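Local coordinates for protein beta-galactosidase/beta-glucuronidase (Faecalibacterium prausnitzii L2-6, PDB 6MVF) that binds flavin mononucleotide and probably hydrolyses beta-glucuronides in the gut bacterium, at residues A[68-73]-A[135-140]; A[97-102]-A[141-146]. All blocks are in the same frame, centred on the assembly; numbering follows the deposited sequence.

Contact 1 (A[68-73]-A[135-140]); sequences RTTGVY and TIEVSN
The backbone oxygen Asn140 O is gripped side-on by two nitrogens of one guanidinium, with Arg68 NE and Arg68 NH2 each 2.9 Å from Asn140 O. The oxygen sits about 10° from the guanidinium plane, at its edge. Arg68 runs straight through its second torsion and then bends at the third (chi3 56°), which folds NE and NH2 round to face this carbonyl. Asn140 also reaches back with its amide: Asn140 OD1 accepts from Thr69 N at 2.9 Å, while Asn140 ND2 donates to Phe155 O. Amide and guanidinium are turned steeply against each other rather than stacked. Asn140 N donates to Thr69 O at 3.2 Å, so this pairing continues past the strand ends. Beyond it, Gly71 with Val138 and Tyr73 with Ile136 are antiparallel hydrogen-bonded pairs; the non-hydrogen-bonded pair Val72 with Glu137 lies between them, and Thr70 with Ser139 precedes Gly71 with Val138. On the Val72 face, Val72 CG2 lies alongside Glu137 CG at 3.5 Å, and Val72 CG1 meets the methyl Thr135 CG2 at 3.7 Å. The carboxylate of Glu137 runs on to a salt bridge with Lys103. On the other face, Val138 CG2 touches the Tyr73 ring at its edge, 4.1 Å from Tyr73 CD1, and the hydroxyl of Tyr73 is hydrogen-bonded to His52. Paired in this way, strands 70-78 and 131-139 form the middle of a six-stranded antiparallel sheet, in keeping with the jelly-roll beta sandwich of the family 2 sugar-binding domain.

Contact 2 (A[97-102]-A[141-146]); sequences ALDATV and EDTPSM
The loop 141-146 passes the start of strand 99-104 without pairing with it, the nearest CA atoms being Leu98 CA and Glu141 CA, 7.4 Å apart, before it folds into a type I turn from Thr143 to Met146. The contact is made chiefly by Met146, whose thioether lies over Leu98. Met146 CG is anti to the backbone N, and the chain then bends at chi2 and chi3 (61° each), curling the sulfur and terminal methyl back toward the strand. Met146 SD rests 3.9 Å from Leu98 CB, and Met146 CG lies 4.0 Å from the branch Leu98 CD1. The methyl Met146 CE lies 3.8 Å from Leu98 O and 4.1 Å from Asp99 CB. Leu98, which follows a cis peptide bond, and Asp99 both face Ser139 in a classic beta bulge, and from there both send their CB atoms toward the loop. An alanine in place of Met146 would lack the thioether, and is likely to leave Leu98 CB and Asp99 CB without this apolar cover. Earlier in the loop, Asp99 OD2 comes within 4.4 Å of the methyl Thr143 CG2, a loose approach. Thr143 is fixed by an ST turn in which Ser145 N donates to Thr143 OG1 at 3.2 Å, with Met146 N bonded to Thr143 O across the same bend. The loop also meets the TIM-barrel domain: Lys365 forms a salt bridge with Asp142 and is hydrogen-bonded to the backbone oxygens of Thr143 and Met146, while Met146 also touches His373 of helix 368-385.

Contacts 1 and 2 have centres about 9 Å apart and share strand 131-139, which pairs with 70-78 on one edge and 99-104 on the other. Two probable backbone hydrogen bonds tie them together: Ser139 O lies 2.8 Å from Leu98 N, and Glu137 N lies 2.8 Å from Thr101 O. The chain leaves contact 1 at Asn140 and enters contact 2 directly at Glu141, so the end of the strand pairing leads straight into the loop against the barrel domain. Both contacts are remote from the flavin mononucleotide pocket, although helix 368-385, touched by contact 2, also carries the FMN-binding residue Lys379.

Contact 1 (A[68-73]-A[135-140])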
loop_
_atom_site.group_PDB
_atom_site.type_symbol
_atom_site.label_atom_id
_atom_site.label_comp_id
_atom_site.label_asym_id
_atom_site.label_seq_id
_atom_site.Cartn_x
_atom_site.Cartn_y
_atom_site.Cartn_z
ATOM N N ARG A 68 37.699 14.137 -9.248
ATOM C CA ARG A 68 37.258 14.350 -10.621
ATOM C C ARG A 68 38.092 13.450 -11.523
ATOM O O ARG A 68 39.325 13.463 -11.441
ATOM C CB ARG A 68 37.381 15.821 -11.033
ATOM C CG ARG A 68 36.740 16.783 -10.020
ATOM C CD ARG A 68 36.798 18.235 -10.483
ATOM N NE ARG A 68 36.162 18.349 -11.791
ATOM C CZ ARG A 68 35.889 19.492 -12.405
ATOM N NH1 ARG A 68 36.208 20.646 -11.825
ATOM N NH2 ARG A 68 35.295 19.472 -13.597
ATOM N N THR A 69 37.416 12.652 -12.358
ATOM C CA THR A 69 38.071 11.584 -13.113
ATOM C C THR A 69 37.074 10.824 -13.978
ATOM O O THR A 69 35.913 11.222 -14.107
ATOM C CB THR A 69 38.763 10.589 -12.181
ATOM O OG1 THR A 69 39.627 9.734 -12.943
ATOM C CG2 THR A 69 37.721 9.733 -11.417
ATOM N N THR A 70 37.500 9.702 -14.534
ATOM C CA THR A 70 36.617 8.837 -15.298
ATOM C C THR A 70 36.287 7.584 -14.494
ATOM O O THR A 70 37.190 6.854 -14.068
ATOM C CB THR A 70 37.248 8.481 -16.637
ATOM O OG1 THR A 70 37.609 9.704 -17.309
ATOM C CG2 THR A 70 36.251 7.663 -17.482
ATOM N N GLY A 71 34.994 7.362 -14.272
ATOM C CA GLY A 71 34.477 6.121 -13.715
ATOM C C GLY A 71 33.698 5.372 -14.784
ATOM O O GLY A 71 32.912 5.970 -15.523
ATOM N N VAL A 72 33.943 4.068 -14.871
ATOM C CA VAL A 72 33.277 3.187 -15.822
ATOM C C VAL A 72 32.272 2.346 -15.054
ATOM O O VAL A 72 32.643 1.612 -14.124
ATOM C CB VAL A 72 34.278 2.292 -16.570
ATOM C CG1 VAL A 72 33.553 1.356 -17.537
ATOM C CG2 VAL A 72 35.246 3.149 -17.322
ATOM N N TYR A 73 31.004 2.472 -15.430
ATOM C CA TYR A 73 29.928 1.630 -14.924
ATOM C C TYR A 73 29.681 0.529 -15.942
ATOM O O TYR A 73 29.757 0.768 -17.151
ATOM C CB TYR A 73 28.617 2.422 -14.710
ATOM C CG TYR A 73 28.627 3.561 -13.678
ATOM C CD1 TYR A 73 29.054 4.847 -14.014
ATOM C CD2 TYR A 73 28.159 3.349 -12.387
ATOM C CE1 TYR A 73 29.039 5.880 -13.091
ATOM C CE2 TYR A 73 28.140 4.371 -11.453
ATOM C CZ TYR A 73 28.585 5.640 -11.805
ATOM O OH TYR A 73 28.555 6.649 -10.851
ATOM N N THR A 135 28.069 -0.722 -21.040
ATOM C CA THR A 135 29.228 -0.012 -20.495
ATOM C C THR A 135 29.023 1.486 -20.676
ATOM O O THR A 135 28.807 1.947 -21.801
ATOM C CB THR A 135 30.523 -0.465 -21.190
ATOM O OG1 THR A 135 30.682 -1.881 -21.026
ATOM C CG2 THR A 135 31.737 0.231 -20.602
ATOM N N ILE A 136 29.079 2.244 -19.580
ATOM C CA ILE A 136 28.946 3.703 -19.623
ATOM C C ILE A 136 30.178 4.323 -18.968
ATOM O O ILE A 136 30.343 4.264 -17.741
ATOM C CB ILE A 136 27.664 4.198 -18.942
ATOM C CG1 ILE A 136 26.437 3.478 -19.504
ATOM C CG2 ILE A 136 27.528 5.717 -19.124
ATOM C CD1 ILE A 136 25.201 3.530 -18.595
ATOM N N GLU A 137 31.039 4.923 -19.785
ATOM C CA GLU A 137 32.153 5.714 -19.286
ATOM C C GLU A 137 31.653 7.110 -18.968
ATOM O O GLU A 137 31.049 7.758 -19.822
ATOM C CB GLU A 137 33.273 5.790 -20.322
ATOM C CG GLU A 137 34.175 4.574 -20.371
ATOM C CD GLU A 137 35.345 4.732 -21.345
ATOM O OE1 GLU A 137 35.621 3.751 -22.083
ATOM O OE2 GLU A 137 35.978 5.826 -21.360
ATOM N N VAL A 138 31.913 7.570 -17.746
ATOM C CA VAL A 138 31.466 8.873 -17.273
ATOM C C VAL A 138 32.668 9.640 -16.737
ATOM O O VAL A 138 33.456 9.097 -15.961
ATOM C CB VAL A 138 30.392 8.728 -16.180
ATOM C CG1 VAL A 138 29.921 10.099 -15.696
ATOM C CG2 VAL A 138 29.246 7.900 -16.684
ATOM N N SER A 139 32.795 10.897 -17.123
ATOM C CA SER A 139 33.878 11.744 -16.649
ATOM C C SER A 139 33.313 13.059 -16.135
ATOM O O SER A 139 32.555 13.728 -16.847
ATOM C CB SER A 139 34.889 12.020 -17.755
ATOM O OG SER A 139 35.837 12.982 -17.306
ATOM N N ASN A 140 33.697 13.443 -14.913
ATOM C CA ASN A 140 33.383 14.774 -14.406
ATOM C C ASN A 140 34.603 15.702 -14.412
ATOM O O ASN A 140 34.666 16.666 -13.638
ATOM C CB ASN A 140 32.750 14.684 -13.017
ATOM C CG ASN A 140 33.728 14.243 -11.939
ATOM O OD1 ASN A 140 34.713 13.562 -12.210
ATOM N ND2 ASN A 140 33.438 14.626 -10.696
#

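Contact 2 (A[97-102]-A[141-146])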
loop_
_atom_site.group_PDB
_atom_site.type_symbol
_atom_site.label_atom_id
_atom_site.label_comp_id
_atom_site.label_asym_id
_atom_site.label_seq_id
_atom_site.Cartn_x
_atom_site.Cartn_y
_atom_site.Cartn_z
ATOM N N ALA A 97 26.979 12.842 -15.365
ATOM C CA ALA A 97 27.744 14.030 -15.012
ATOM C C ALA A 97 29.230 13.709 -15.096
ATOM O O ALA A 97 29.714 12.872 -14.327
ATOM C CB ALA A 97 27.360 14.488 -13.608
ATOM N N LEU A 98 29.965 14.365 -16.009
ATOM C CA LEU A 98 29.523 15.453 -16.890
ATOM C C LEU A 98 29.499 15.086 -18.378
ATOM O O LEU A 98 28.895 15.779 -19.197
ATOM C CB LEU A 98 30.457 16.642 -16.731
ATOM C CG LEU A 98 30.492 17.271 -15.357
ATOM C CD1 LEU A 98 31.561 18.361 -15.337
ATOM C CD2 LEU A 98 29.106 17.832 -15.019
ATOM N N ASP A 99 30.192 13.999 -18.707
ATOM C CA ASP A 99 30.535 13.606 -20.068
ATOM C C ASP A 99 30.469 12.092 -20.112
ATOM O O ASP A 99 30.919 11.436 -19.169
ATOM C CB ASP A 99 31.942 14.107 -20.425
ATOM C CG ASP A 99 32.226 14.091 -21.919
ATOM O OD1 ASP A 99 31.359 13.626 -22.694
ATOM O OD2 ASP A 99 33.329 14.547 -22.322
ATOM N N ALA A 100 29.896 11.526 -21.176
ATOM C CA ALA A 100 29.593 10.101 -21.154
ATOM C C ALA A 100 29.819 9.438 -22.507
ATOM O O ALA A 100 29.701 10.068 -23.562
ATOM C CB ALA A 100 28.154 9.838 -20.706
ATOM N N THR A 101 30.135 8.140 -22.451
ATOM C CA THR A 101 30.199 7.266 -23.619
ATOM C C THR A 101 29.483 5.970 -23.281
ATOM O O THR A 101 29.764 5.365 -22.241
ATOM C CB THR A 101 31.651 6.960 -24.035
ATOM O OG1 THR A 101 32.321 8.173 -24.404
ATOM C CG2 THR A 101 31.662 6.017 -25.225
ATOM N N VAL A 102 28.569 5.537 -24.146
ATOM C CA VAL A 102 27.806 4.310 -23.928
ATOM C C VAL A 102 28.291 3.253 -24.913
ATOM O O VAL A 102 28.350 3.499 -26.124
ATOM C CB VAL A 102 26.287 4.548 -24.064
ATOM C CG1 VAL A 102 25.502 3.262 -23.753
ATOM C CG2 VAL A 102 25.830 5.662 -23.136
ATOM N N GLU A 141 35.570 15.432 -15.288
ATOM C CA GLU A 141 36.721 16.304 -15.485
ATOM C C GLU A 141 36.359 17.469 -16.398
ATOM O O GLU A 141 35.470 17.358 -17.254
ATOM C CB GLU A 141 37.888 15.514 -16.086
ATOM C CG GLU A 141 38.636 14.647 -15.071
ATOM C CD GLU A 141 39.545 13.587 -15.705
ATOM O OE1 GLU A 141 39.067 12.751 -16.533
ATOM O OE2 GLU A 141 40.747 13.592 -15.350
ATOM N N ASP A 142 37.059 18.593 -16.203
ATOM C CA ASP A 142 36.939 19.761 -17.082
ATOM C C ASP A 142 37.345 19.420 -18.521
ATOM O O ASP A 142 38.123 18.494 -18.764
ATOM C CB ASP A 142 37.814 20.889 -16.535
ATOM C CG ASP A 142 37.409 22.262 -17.045
ATOM O OD1 ASP A 142 36.437 22.368 -17.830
ATOM O OD2 ASP A 142 38.067 23.247 -16.639
ATOM N N THR A 143 36.789 20.142 -19.488
ATOM C CA THR A 143 37.170 20.012 -20.889
ATOM C C THR A 143 37.101 21.385 -21.532
ATOM O O THR A 143 36.445 22.288 -21.004
ATOM C CB THR A 143 36.273 19.061 -21.700
ATOM O OG1 THR A 143 35.148 19.785 -22.211
ATOM C CG2 THR A 143 35.799 17.860 -20.885
ATOM N N PRO A 144 37.760 21.577 -22.674
ATOM C CA PRO A 144 37.693 22.899 -23.332
ATOM C C PRO A 144 36.280 23.375 -23.661
ATOM O O PRO A 144 36.059 24.589 -23.727
ATOM C CB PRO A 144 38.530 22.695 -24.602
ATOM C CG PRO A 144 39.527 21.649 -24.218
ATOM C CD PRO A 144 38.813 20.721 -23.256
ATOM N N SER A 145 35.317 22.469 -23.854
ATOM C CA SER A 145 33.951 22.848 -24.194
ATOM C C SER A 145 32.959 22.707 -23.041
ATOM O O SER A 145 31.766 22.947 -23.242
ATOM C CB SER A 145 33.458 22.017 -25.378
ATOM O OG SER A 145 33.386 20.642 -25.035
ATOM N N MET A 146 33.406 22.347 -21.839
ATOM C CA MET A 146 32.487 21.940 -20.782
ATOM C C MET A 146 31.938 23.122 -19.993
ATOM O O MET A 146 32.673 24.038 -19.626
ATOM C CB MET A 146 33.186 20.982 -19.818
ATOM C CG MET A 146 32.296 20.475 -18.691
ATOM S SD MET A 146 30.860 19.552 -19.304
ATOM C CE MET A 146 31.692 18.204 -20.159
#